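Local coordinates for protein unsaturated glucuronyl hydrolase (Streptococcus agalactiae, PDB 2ZZR) that hydrolyses unsaturated disaccharides from chondroitin, hyaluronan and heparin, releasing the 4,5-unsaturated uronic acid from their glycosidic bond, at residues G361-S364 with G368-V371; N58-M63 with W377-Y382; P51-F56 with N65-N70; S288-I293 with S298-D303. All coordinates share one frame; numbering follows the deposited sequence.

Contact 1 (G361-S364 with G368-V371); sequences GVYS and GKGV
G361 and V362 enter a short antiparallel hairpin with 368-371 that carries a G1 beta bulge at its turn. V362 forms a non-hydrogen-bonded pair with V371; its CA lies 3.3 Å from G370 O in a CA-H...O contact, and its CG1 only grazes V371 CG2. At Y363 the chain turns a corner. Its N donates to G370 O at 3.0 Å, reaching that oxygen from above the carbonyl plane, 50° out of it. With CG anti to the backbone N (chi1 180°), the ring swings across K369, so that CD2 meets K369 CB at 3.8 Å and CE2 the CD further along the extended lysine chain. The hydroxyl accepts a hydrogen bond from W68 NE1, while the carbonyls of V362 and Y363 both accept from R246, a residue expected to bind substrate. S364, likewise a probable substrate-binding residue, pairs with K369 through two backbone bonds and faces G368 as well, which makes the bulge; G368 takes it with a positive phi. The S364 N to K369 O bond is nearly straight, 177° at the hydrogen, and S364 CB rests 4.0 Å from K369 CB.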
loop_
_atom_site.group_PDB
_atom_site.type_symbol
_atom_site.label_atom_id
_atom_site.label_comp_id
_atom_site.label_asym_id
_atom_site.label_seq_id
_atom_site.Cartn_x
_atom_site.Cartn_y
_atom_site.Cartn_z
ATOM N N GLY A 361 -5.899 11.976 -5.993
ATOM C CA GLY A 361 -6.286 10.672 -5.460
ATOM C C GLY A 361 -7.777 10.656 -5.169
ATOM O O GLY A 361 -8.438 11.700 -5.227
ATOM N N VAL A 362 -8.307 9.468 -4.890
ATOM C CA VAL A 362 -9.677 9.311 -4.400
ATOM C C VAL A 362 -9.661 8.348 -3.222
ATOM O O VAL A 362 -9.257 7.191 -3.353
ATOM C CB VAL A 362 -10.661 8.818 -5.495
ATOM C CG1 VAL A 362 -12.044 8.518 -4.894
ATOM C CG2 VAL A 362 -10.800 9.857 -6.600
ATOM N N TYR A 363 -10.082 8.852 -2.066
ATOM C CA TYR A 363 -10.130 8.065 -0.845
ATOM C C TYR A 363 -11.359 7.147 -0.839
ATOM O O TYR A 363 -11.221 5.926 -0.923
ATOM C CB TYR A 363 -10.082 9.001 0.367
ATOM C CG TYR A 363 -10.126 8.367 1.746
ATOM C CD1 TYR A 363 -9.921 6.998 1.942
ATOM C CD2 TYR A 363 -10.345 9.162 2.870
ATOM C CE1 TYR A 363 -9.951 6.442 3.222
ATOM C CE2 TYR A 363 -10.376 8.619 4.141
ATOM C CZ TYR A 363 -10.178 7.266 4.314
ATOM O OH TYR A 363 -10.206 6.735 5.583
ATOM N N SER A 364 -12.552 7.736 -0.765
ATOM C CA SER A 364 -13.795 6.965 -0.785
ATOM C C SER A 364 -14.856 7.742 -1.560
ATOM O O SER A 364 -15.445 8.692 -1.044
ATOM C CB SER A 364 -14.264 6.657 0.641
ATOM O OG SER A 364 -15.355 5.748 0.627
ATOM N N GLY A 368 -17.909 10.443 -0.369
ATOM C CA GLY A 368 -17.447 11.804 -0.639
ATOM C C GLY A 368 -16.215 12.192 0.166
ATOM O O GLY A 368 -16.009 13.372 0.466
ATOM N N LYS A 369 -15.401 11.199 0.521
ATOM C CA LYS A 369 -14.170 11.431 1.275
ATOM C C LYS A 369 -12.984 11.545 0.323
ATOM O O LYS A 369 -12.767 10.664 -0.515
ATOM C CB LYS A 369 -13.889 10.277 2.234
ATOM C CG LYS A 369 -14.863 10.079 3.378
ATOM C CD LYS A 369 -14.386 8.874 4.179
ATOM C CE LYS A 369 -15.301 8.521 5.328
ATOM N NZ LYS A 369 -14.924 7.179 5.869
ATOM N N GLY A 370 -12.215 12.621 0.466
ATOM C CA GLY A 370 -11.008 12.838 -0.339
ATOM C C GLY A 370 -11.163 12.509 -1.811
ATOM O O GLY A 370 -10.344 11.778 -2.379
ATOM N N VAL A 371 -12.213 13.048 -2.430
ATOM C CA VAL A 371 -12.466 12.834 -3.852
ATOM C C VAL A 371 -11.744 13.900 -4.676
ATOM O O VAL A 371 -12.063 15.091 -4.580
ATOM C CB VAL A 371 -13.984 12.829 -4.180
ATOM C CG1 VAL A 371 -14.213 12.620 -5.682
ATOM C CG2 VAL A 371 -14.701 11.755 -3.376
#

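Contact 2 (N58-M63 with W377-Y382); sequences NIYKVM and WGDYYY
Y60 and D379 adopt nearly the same first torsion (chi1 -77° in Y60), each putting CG anti to the carbonyl carbon, and the two side chains reach toward each other from opposite directions. Their CA atoms are 11.8 Å apart, so the full length of the tyrosine is needed to close the distance. The phenol OH donates to D379 OD2 at 2.8 Å. The acceptor lies at the edge of the ring, in its plane, but the hydroxyl comes in from above the carboxylate, 67° out of that plane; ring and carboxylate are almost perpendicular, at 88°. Besides OH, ring atoms CE2 and CZ approach the same oxygen, each at 3.6 Å. This buried bond ties strand 59-63, which pairs with strand 50-56 in a two-stranded antiparallel sheet, to helix 376-390, the last helix of the alpha barrel. D379 lies in the first turn of that helix, where Y381 N bonds to W377 O and Y382 N to G378 O. The carboxylate also accepts from the backbone: L358 N gives to OD1 and L357 N to OD2, so OD2 is gripped by two donors. These bonds fix the rotation of the carboxylate, and three donors around it would be expected to stabilise its negative charge. P51, T52 and T55 pack against the ring of Y60.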
loop_
_atom_site.group_PDB
_atom_site.type_symbol
_atom_site.label_atom_id
_atom_site.label_comp_id
_atom_site.label_asym_id
_atom_site.label_seq_id
_atom_site.Cartn_x
_atom_site.Cartn_y
_atom_site.Cartn_z
ATOM N N ASN A 58 -6.997 20.369 -1.496
ATOM C CA ASN A 58 -5.543 20.148 -1.587
ATOM C C ASN A 58 -4.699 20.625 -0.407
ATOM O O ASN A 58 -3.469 20.704 -0.502
ATOM C CB ASN A 58 -4.990 20.612 -2.940
ATOM C CG ASN A 58 -5.391 19.680 -4.062
ATOM O OD1 ASN A 58 -5.520 18.470 -3.854
ATOM N ND2 ASN A 58 -5.602 20.231 -5.253
ATOM N N ILE A 59 -5.362 20.896 0.714
ATOM C CA ILE A 59 -4.682 21.205 1.967
ATOM C C ILE A 59 -5.084 20.206 3.058
ATOM O O ILE A 59 -6.271 20.072 3.386
ATOM C CB ILE A 59 -4.979 22.670 2.439
ATOM C CG1 ILE A 59 -4.587 23.698 1.358
ATOM C CG2 ILE A 59 -4.331 22.955 3.794
ATOM C CD1 ILE A 59 -3.087 23.783 1.036
ATOM N N TYR A 60 -4.098 19.500 3.610
ATOM C CA TYR A 60 -4.339 18.605 4.741
ATOM C C TYR A 60 -4.843 19.395 5.935
ATOM O O TYR A 60 -4.457 20.545 6.130
ATOM C CB TYR A 60 -3.057 17.898 5.173
ATOM C CG TYR A 60 -2.617 16.753 4.295
ATOM C CD1 TYR A 60 -3.353 15.564 4.241
ATOM C CD2 TYR A 60 -1.444 16.843 3.543
ATOM C CE1 TYR A 60 -2.938 14.501 3.438
ATOM C CE2 TYR A 60 -1.022 15.786 2.738
ATOM C CZ TYR A 60 -1.774 14.624 2.691
ATOM O OH TYR A 60 -1.361 13.580 1.898
ATOM N N LYS A 61 -5.712 18.770 6.721
ATOM C CA LYS A 61 -5.972 19.228 8.073
ATOM C C LYS A 61 -5.021 18.505 9.023
ATOM O O LYS A 61 -4.315 17.570 8.622
ATOM C CB LYS A 61 -7.444 19.017 8.456
ATOM C CG LYS A 61 -8.376 20.030 7.800
ATOM C CD LYS A 61 -9.849 19.694 8.002
ATOM C CE LYS A 61 -10.705 20.583 7.124
ATOM N NZ LYS A 61 -12.142 20.202 7.181
ATOM N N VAL A 62 -4.994 18.953 10.274
ATOM C CA VAL A 62 -4.089 18.415 11.283
ATOM C C VAL A 62 -4.879 17.591 12.296
ATOM O O VAL A 62 -5.946 18.023 12.754
ATOM C CB VAL A 62 -3.318 19.551 12.004
ATOM C CG1 VAL A 62 -2.307 18.978 12.971
ATOM C CG2 VAL A 62 -2.629 20.459 10.991
ATOM N N MET A 63 -4.358 16.413 12.639
ATOM C CA MET A 63 -5.056 15.493 13.538
ATOM C C MET A 63 -4.116 14.768 14.498
ATOM O O MET A 63 -2.895 14.778 14.318
ATOM C CB MET A 63 -5.862 14.474 12.724
ATOM C CG MET A 63 -5.009 13.380 12.081
ATOM S SD MET A 63 -6.010 11.985 11.527
ATOM C CE MET A 63 -6.630 11.378 13.097
ATOM N N TRP A 377 -1.333 8.067 2.063
ATOM C CA TRP A 377 -0.758 6.805 1.560
ATOM C C TRP A 377 -0.259 6.956 0.115
ATOM O O TRP A 377 0.769 6.387 -0.256
ATOM C CB TRP A 377 -1.737 5.622 1.705
ATOM C CG TRP A 377 -3.028 5.833 0.989
ATOM C CD1 TRP A 377 -3.351 5.415 -0.271
ATOM C CD2 TRP A 377 -4.176 6.527 1.491
ATOM N NE1 TRP A 377 -4.637 5.811 -0.586
ATOM C CE2 TRP A 377 -5.163 6.491 0.480
ATOM C CE3 TRP A 377 -4.465 7.178 2.701
ATOM C CZ2 TRP A 377 -6.422 7.082 0.640
ATOM C CZ3 TRP A 377 -5.716 7.766 2.857
ATOM C CH2 TRP A 377 -6.672 7.718 1.829
ATOM N N GLY A 378 -0.977 7.738 -0.689
ATOM C CA GLY A 378 -0.532 8.065 -2.045
ATOM C C GLY A 378 0.781 8.826 -2.012
ATOM O O GLY A 378 1.692 8.534 -2.790
ATOM N N ASP A 379 0.887 9.789 -1.098
ATOM C CA ASP A 379 2.146 10.514 -0.890
ATOM C C ASP A 379 3.261 9.554 -0.505
ATOM O O ASP A 379 4.362 9.606 -1.070
ATOM C CB ASP A 379 1.995 11.553 0.220
ATOM C CG ASP A 379 1.207 12.774 -0.214
ATOM O OD1 ASP A 379 0.724 12.825 -1.369
ATOM O OD2 ASP A 379 1.077 13.696 0.620
ATOM N N TYR A 380 2.960 8.680 0.456
ATOM C CA TYR A 380 3.929 7.717 0.941
ATOM C C TYR A 380 4.428 6.782 -0.179
ATOM O O TYR A 380 5.643 6.633 -0.367
ATOM C CB TYR A 380 3.419 6.896 2.150
ATOM C CG TYR A 380 4.432 5.824 2.441
ATOM C CD1 TYR A 380 4.297 4.555 1.888
ATOM C CD2 TYR A 380 5.592 6.114 3.164
ATOM C CE1 TYR A 380 5.260 3.584 2.079
ATOM C CE2 TYR A 380 6.568 5.140 3.367
ATOM C CZ TYR A 380 6.392 3.880 2.810
ATOM O OH TYR A 380 7.332 2.896 2.967
ATOM N N TYR A 381 3.506 6.146 -0.906
ATOM C CA TYR A 381 3.914 5.179 -1.935
ATOM C C TYR A 381 4.587 5.837 -3.146
ATOM O O TYR A 381 5.456 5.237 -3.788
ATOM C CB TYR A 381 2.753 4.256 -2.340
ATOM C CG TYR A 381 2.366 3.305 -1.227
ATOM C CD1 TYR A 381 3.259 2.330 -0.773
ATOM C CD2 TYR A 381 1.103 3.375 -0.626
ATOM C CE1 TYR A 381 2.916 1.462 0.261
ATOM C CE2 TYR A 381 0.751 2.510 0.398
ATOM C CZ TYR A 381 1.651 1.557 0.831
ATOM O OH TYR A 381 1.304 0.711 1.848
ATOM N N TYR A 382 4.202 7.076 -3.437
ATOM C CA TYR A 382 4.884 7.855 -4.465
ATOM C C TYR A 382 6.353 8.063 -4.075
ATOM O O TYR A 382 7.262 7.757 -4.854
ATOM C CB TYR A 382 4.164 9.194 -4.681
ATOM C CG TYR A 382 4.918 10.192 -5.532
ATOM C CD1 TYR A 382 5.186 9.934 -6.877
ATOM C CD2 TYR A 382 5.346 11.407 -4.989
ATOM C CE1 TYR A 382 5.876 10.856 -7.661
ATOM C CE2 TYR A 382 6.032 12.342 -5.767
ATOM C CZ TYR A 382 6.295 12.055 -7.097
ATOM O OH TYR A 382 6.968 12.967 -7.879
#

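Contact 3 (P51-F56 with N65-N70); sequences PTPATF and NTEWTN
P53 and T69 bring the backbones of 51-56 and 65-70 to 5.7 Å between their CA atoms. The first chain is turning a corner at P53 and A54, between strand residues 51-52 and a weakly bonded strand at about 55-56; the second is an irregular loop. The pyrrolidine ring of P53 joins them, crossing E67 and T69 at about right angles. Its CG is 3.4 Å from T69 OG1 and 3.8 Å from E67 OE2, while T69 CG2 meets P53 CB. A chi1 of 48° sets T69 OG1 between its backbone N and carbonyl carbon, turned to a water that links the segments: it donates to P51 O at 2.7 Å and is bonded to T69 OG1 at the same length. T69 CG2 sits over the centre of the W68 ring face, 3.3 Å above its plane. E67, bent at chi2 (-72°), folds back on its own loop, and W68 N donates to E67 OE1 at 3.0 Å through the anti lone pair. T52 OG1 donates to A54 O across the corner of 51-56. The 65-70 loop borders the active site: W68 touches the probable nucleophile D114, whose side chain is about 7 Å from that of E67. Helix 376-390 lies against the contact, with W377 touching P53, T69 and the W68 ring; M63 of strand 59-63 packs on P53, and the 65-70 loop runs on into helix 70-84.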
loop_
_atom_site.group_PDB
_atom_site.type_symbol
_atom_site.label_atom_id
_atom_site.label_comp_id
_atom_site.label_asym_id
_atom_site.label_seq_id
_atom_site.Cartn_x
_atom_site.Cartn_y
_atom_site.Cartn_z
ATOM N N PRO A 51 -1.028 14.578 9.377
ATOM C CA PRO A 51 -1.993 14.907 8.335
ATOM C C PRO A 51 -3.233 14.045 8.492
ATOM O O PRO A 51 -3.136 12.905 8.962
ATOM C CB PRO A 51 -1.270 14.526 7.036
ATOM C CG PRO A 51 -0.193 13.581 7.443
ATOM C CD PRO A 51 0.205 13.981 8.828
ATOM N N THR A 52 -4.385 14.598 8.119
ATOM C CA THR A 52 -5.596 13.802 7.954
ATOM C C THR A 52 -5.368 12.822 6.792
ATOM O O THR A 52 -4.457 13.032 5.984
ATOM C CB THR A 52 -6.827 14.691 7.648
ATOM O OG1 THR A 52 -6.501 15.637 6.617
ATOM C CG2 THR A 52 -7.266 15.431 8.903
ATOM N N PRO A 53 -6.166 11.732 6.723
ATOM C CA PRO A 53 -6.033 10.765 5.625
ATOM C C PRO A 53 -5.932 11.412 4.247
ATOM O O PRO A 53 -5.050 11.043 3.463
ATOM C CB PRO A 53 -7.313 9.926 5.750
ATOM C CG PRO A 53 -7.572 9.920 7.219
ATOM C CD PRO A 53 -7.200 11.312 7.691
ATOM N N ALA A 54 -6.814 12.371 3.964
ATOM C CA ALA A 54 -6.816 13.073 2.688
ATOM C C ALA A 54 -6.823 14.587 2.881
ATOM O O ALA A 54 -7.100 15.083 3.981
ATOM C CB ALA A 54 -8.016 12.640 1.846
ATOM N N THR A 55 -6.510 15.307 1.806
ATOM C CA THR A 55 -6.525 16.766 1.812
ATOM C C THR A 55 -7.948 17.283 1.596
ATOM O O THR A 55 -8.842 16.527 1.191
ATOM C CB THR A 55 -5.612 17.349 0.712
ATOM O OG1 THR A 55 -6.084 16.937 -0.574
ATOM C CG2 THR A 55 -4.147 16.899 0.896
ATOM N N PHE A 56 -8.139 18.572 1.876
ATOM C CA PHE A 56 -9.400 19.280 1.649
ATOM C C PHE A 56 -9.050 20.496 0.813
ATOM O O PHE A 56 -8.325 21.380 1.280
ATOM C CB PHE A 56 -10.006 19.731 2.979
ATOM C CG PHE A 56 -10.380 18.599 3.899
ATOM C CD1 PHE A 56 -11.693 18.129 3.939
ATOM C CD2 PHE A 56 -9.429 18.011 4.733
ATOM C CE1 PHE A 56 -12.050 17.085 4.789
ATOM C CE2 PHE A 56 -9.775 16.961 5.587
ATOM C CZ PHE A 56 -11.090 16.499 5.618
ATOM N N ASN A 65 -3.080 11.069 16.773
ATOM C CA ASN A 65 -2.664 9.728 16.369
ATOM C C ASN A 65 -3.746 8.676 16.620
ATOM O O ASN A 65 -3.590 7.796 17.472
ATOM C CB ASN A 65 -1.345 9.341 17.059
ATOM C CG ASN A 65 -0.616 8.213 16.342
ATOM O OD1 ASN A 65 -1.122 7.649 15.369
ATOM N ND2 ASN A 65 0.583 7.881 16.820
ATOM N N THR A 66 -4.836 8.763 15.859
ATOM C CA THR A 66 -5.994 7.888 16.076
ATOM C C THR A 66 -6.619 7.353 14.782
ATOM O O THR A 66 -7.661 6.704 14.823
ATOM C CB THR A 66 -7.104 8.607 16.888
ATOM O OG1 THR A 66 -7.542 9.760 16.166
ATOM C CG2 THR A 66 -6.603 9.020 18.277
ATOM N N GLU A 67 -5.991 7.618 13.639
ATOM C CA GLU A 67 -6.493 7.100 12.361
ATOM C C GLU A 67 -5.739 5.844 11.910
ATOM O O GLU A 67 -4.898 5.330 12.644
ATOM C CB GLU A 67 -6.459 8.182 11.274
ATOM C CG GLU A 67 -7.814 8.875 11.023
ATOM C CD GLU A 67 -8.833 7.996 10.320
ATOM O OE1 GLU A 67 -8.582 6.785 10.155
ATOM O OE2 GLU A 67 -9.904 8.525 9.938
ATOM N N TRP A 68 -6.062 5.340 10.719
ATOM C CA TRP A 68 -5.347 4.193 10.146
ATOM C C TRP A 68 -4.152 4.642 9.304
ATOM O O TRP A 68 -3.376 3.808 8.830
ATOM C CB TRP A 68 -6.284 3.311 9.297
ATOM C CG TRP A 68 -6.756 3.917 7.990
ATOM C CD1 TRP A 68 -7.834 4.741 7.811
ATOM C CD2 TRP A 68 -6.179 3.728 6.689
ATOM N NE1 TRP A 68 -7.960 5.079 6.486
ATOM C CE2 TRP A 68 -6.958 4.473 5.773
ATOM C CE3 TRP A 68 -5.074 3.004 6.209
ATOM C CZ2 TRP A 68 -6.665 4.526 4.401
ATOM C CZ3 TRP A 68 -4.784 3.049 4.841
ATOM C CH2 TRP A 68 -5.582 3.806 3.952
ATOM N N THR A 69 -4.011 5.958 9.159
ATOM C CA THR A 69 -3.134 6.569 8.156
ATOM C C THR A 69 -1.901 7.275 8.734
ATOM O O THR A 69 -1.049 7.747 7.974
ATOM C CB THR A 69 -3.905 7.619 7.345
ATOM O OG1 THR A 69 -4.625 8.483 8.238
ATOM C CG2 THR A 69 -4.885 6.958 6.388
ATOM N N ASN A 70 -1.814 7.364 10.059
ATOM C CA ASN A 70 -0.749 8.164 10.697
ATOM C C ASN A 70 0.671 7.719 10.351
ATOM O O ASN A 70 1.568 8.556 10.221
ATOM C CB ASN A 70 -0.913 8.192 12.209
ATOM C CG ASN A 70 -2.224 8.804 12.630
ATOM O OD1 ASN A 70 -2.303 10.005 12.921
ATOM N ND2 ASN A 70 -3.266 7.992 12.643
HETATM O O HOH W 1 -3.219 10.266 9.708
#

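Contact 4 (S288-I293 with S298-D303); sequences SYWDLI and SGQPRD. With SO4 (sulfate ion), chain C.
The loop between helices 265-280 and 304-318 doubles back on itself here, and its D303 end borders the probable substrate site through a salt bridge to R246. A single backbone bridge joins Y289 and R302, flanked by two bonds: D303 N to S288 O, and W290 N to P301 O at 3.1 Å, the latter in the carbonyl plane on a lone pair. R302, bent at chi2 (-52°), lays its guanidinium flat on the Y289 ring, planes 21° apart and centres 4.1 Å apart. Its CD stands over the ring centroid at 3.6 Å in a CH-pi contact, and NE lies 3.2 Å from CZ of Y289; D285 holds the far end by a salt bridge. W290 NE1 donates to Q300 OE1 at 2.9 Å, the oxygen close to the indole plane but the N-H above the amide plane, and CD1 of the same indole packs on P301 CD at 3.6 Å. A water donates to W290 O and to D303 OD1. D303 is the N-cap of helix 304-318, and its OD2 also accepts from S305 OG and from V362 N. A sulfate, probably from the crystallisation liquor, accepts from Y289 OH at 2.7 Å and from G299 N, through O2. The stacked arginine's positive charge would be expected to make the Y289 hydroxyl a stronger donor toward this anion.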
loop_
_atom_site.group_PDB
_atom_site.type_symbol
_atom_site.label_atom_id
_atom_site.label_comp_id
_atom_site.label_asym_id
_atom_site.label_seq_id
_atom_site.Cartn_x
_atom_site.Cartn_y
_atom_site.Cartn_z
ATOM N N SER A 288 -4.070 5.347 -13.328
ATOM C CA SER A 288 -5.390 4.771 -13.098
ATOM C C SER A 288 -6.444 5.813 -12.744
ATOM O O SER A 288 -6.212 6.680 -11.901
ATOM C CB SER A 288 -5.314 3.754 -11.962
ATOM O OG SER A 288 -4.851 4.372 -10.773
ATOM N N TYR A 289 -7.598 5.716 -13.402
ATOM C CA TYR A 289 -8.805 6.379 -12.920
ATOM C C TYR A 289 -9.179 5.699 -11.608
ATOM O O TYR A 289 -8.714 4.590 -11.328
ATOM C CB TYR A 289 -9.932 6.287 -13.961
ATOM C CG TYR A 289 -9.823 7.336 -15.045
ATOM C CD1 TYR A 289 -10.613 8.491 -15.009
ATOM C CD2 TYR A 289 -8.920 7.192 -16.100
ATOM C CE1 TYR A 289 -10.508 9.467 -15.999
ATOM C CE2 TYR A 289 -8.804 8.170 -17.091
ATOM C CZ TYR A 289 -9.613 9.299 -17.037
ATOM O OH TYR A 289 -9.507 10.269 -18.014
ATOM N N TRP A 290 -9.993 6.359 -10.791
ATOM C CA TRP A 290 -10.288 5.849 -9.451
ATOM C C TRP A 290 -10.980 4.485 -9.496
ATOM O O TRP A 290 -10.851 3.665 -8.580
ATOM C CB TRP A 290 -11.100 6.873 -8.656
ATOM C CG TRP A 290 -12.524 7.002 -9.092
ATOM C CD1 TRP A 290 -13.016 7.821 -10.072
ATOM C CD2 TRP A 290 -13.644 6.295 -8.556
ATOM N NE1 TRP A 290 -14.381 7.662 -10.179
ATOM C CE2 TRP A 290 -14.790 6.733 -9.258
ATOM C CE3 TRP A 290 -13.794 5.336 -7.545
ATOM C CZ2 TRP A 290 -16.064 6.238 -8.985
ATOM C CZ3 TRP A 290 -15.059 4.841 -7.277
ATOM C CH2 TRP A 290 -16.180 5.299 -7.991
ATOM N N ASP A 291 -11.727 4.266 -10.571
ATOM C CA ASP A 291 -12.294 2.971 -10.878
ATOM C C ASP A 291 -11.855 2.609 -12.284
ATOM O O ASP A 291 -11.926 3.438 -13.198
ATOM C CB ASP A 291 -13.819 3.002 -10.784
ATOM C CG ASP A 291 -14.419 1.616 -10.761
ATOM O OD1 ASP A 291 -15.108 1.283 -9.777
ATOM O OD2 ASP A 291 -14.179 0.847 -11.721
ATOM N N LEU A 292 -11.383 1.376 -12.449
ATOM C CA LEU A 292 -10.779 0.934 -13.702
ATOM C C LEU A 292 -11.781 0.787 -14.857
ATOM O O LEU A 292 -11.378 0.542 -15.993
ATOM C CB LEU A 292 -9.974 -0.361 -13.492
ATOM C CG LEU A 292 -8.751 -0.269 -12.561
ATOM C CD1 LEU A 292 -8.163 -1.656 -12.290
ATOM C CD2 LEU A 292 -7.683 0.662 -13.131
ATOM N N ILE A 293 -13.073 0.965 -14.580
ATOM C CA ILE A 293 -14.069 0.990 -15.664
ATOM C C ILE A 293 -13.995 2.288 -16.464
ATOM O O ILE A 293 -14.459 2.347 -17.608
ATOM C CB ILE A 293 -15.527 0.728 -15.188
ATOM C CG1 ILE A 293 -15.994 1.788 -14.179
ATOM C CG2 ILE A 293 -15.652 -0.682 -14.654
ATOM C CD1 ILE A 293 -17.516 1.912 -14.068
ATOM N N SER A 298 -13.984 10.113 -19.736
ATOM C CA SER A 298 -15.033 9.825 -18.754
ATOM C C SER A 298 -15.339 11.000 -17.828
ATOM O O SER A 298 -16.410 11.046 -17.223
ATOM C CB SER A 298 -14.660 8.599 -17.918
ATOM O OG SER A 298 -13.480 8.844 -17.171
ATOM N N GLY A 299 -14.395 11.932 -17.710
ATOM C CA GLY A 299 -14.523 13.076 -16.807
ATOM C C GLY A 299 -14.492 12.702 -15.331
ATOM O O GLY A 299 -14.809 13.524 -14.471
ATOM N N GLN A 300 -14.109 11.459 -15.043
ATOM C CA GLN A 300 -13.998 10.971 -13.670
ATOM C C GLN A 300 -12.615 11.293 -13.106
ATOM O O GLN A 300 -11.661 11.446 -13.869
ATOM C CB GLN A 300 -14.259 9.464 -13.619
ATOM C CG GLN A 300 -15.694 9.069 -13.944
ATOM C CD GLN A 300 -16.655 9.277 -12.784
ATOM O OE1 GLN A 300 -16.247 9.404 -11.627
ATOM N NE2 GLN A 300 -17.951 9.302 -13.095
ATOM N N PRO A 301 -12.501 11.414 -11.768
ATOM C CA PRO A 301 -11.186 11.730 -11.217
ATOM C C PRO A 301 -10.239 10.529 -11.256
ATOM O O PRO A 301 -10.685 9.379 -11.307
ATOM C CB PRO A 301 -11.497 12.122 -9.771
ATOM C CG PRO A 301 -12.742 11.388 -9.437
ATOM C CD PRO A 301 -13.531 11.298 -10.716
ATOM N N ARG A 302 -8.940 10.804 -11.247
ATOM C CA ARG A 302 -7.949 9.737 -11.150
ATOM C C ARG A 302 -7.825 9.309 -9.702
ATOM O O ARG A 302 -8.290 10.010 -8.797
ATOM C CB ARG A 302 -6.579 10.219 -11.645
ATOM C CG ARG A 302 -6.573 10.884 -13.016
ATOM C CD ARG A 302 -7.261 10.025 -14.070
ATOM N NE ARG A 302 -7.184 10.632 -15.394
ATOM C CZ ARG A 302 -6.227 10.385 -16.289
ATOM N NH1 ARG A 302 -5.245 9.528 -16.017
ATOM N NH2 ARG A 302 -6.255 10.997 -17.465
ATOM N N ASP A 303 -7.230 8.138 -9.480
ATOM C CA ASP A 303 -6.707 7.816 -8.167
ATOM C C ASP A 303 -5.223 7.515 -8.310
ATOM O O ASP A 303 -4.832 6.371 -8.554
ATOM C CB ASP A 303 -7.426 6.648 -7.497
ATOM C CG ASP A 303 -6.853 6.335 -6.116
ATOM O OD1 ASP A 303 -7.000 5.189 -5.654
ATOM O OD2 ASP A 303 -6.226 7.236 -5.508
HETATM S S SO4 C . -11.128 13.171 -18.794
HETATM O O1 SO4 C . -10.428 12.743 -19.999
HETATM O O2 SO4 C . -11.546 12.010 -18.018
HETATM O O3 SO4 C . -10.259 14.006 -17.976
HETATM O O4 SO4 C . -12.316 13.933 -19.171
HETATM O O HOH W 2 -9.146 3.725 -6.367
#

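Contact 3 closes first along the chain, contact 4 follows and contact 1 comes last; contact 2 overlaps contact 3 and spans the other two. Contacts 2 and 3, their centres 7 Å apart, share the sheet of strands 50-56 and 59-63, and both meet helix 376-390. Contact 1 is the hub, its centre about 12 Å from each of the others: Y363 touches W377, W68 and P53, while V362 N bonds to D303 of contact 4. Contacts 3 and 4, with centres 23 Å apart, do not touch. Loops from distant parts of the sequence thus converge at R246, where the hairpin and the D303 end of contact 4 border the probable substrate site.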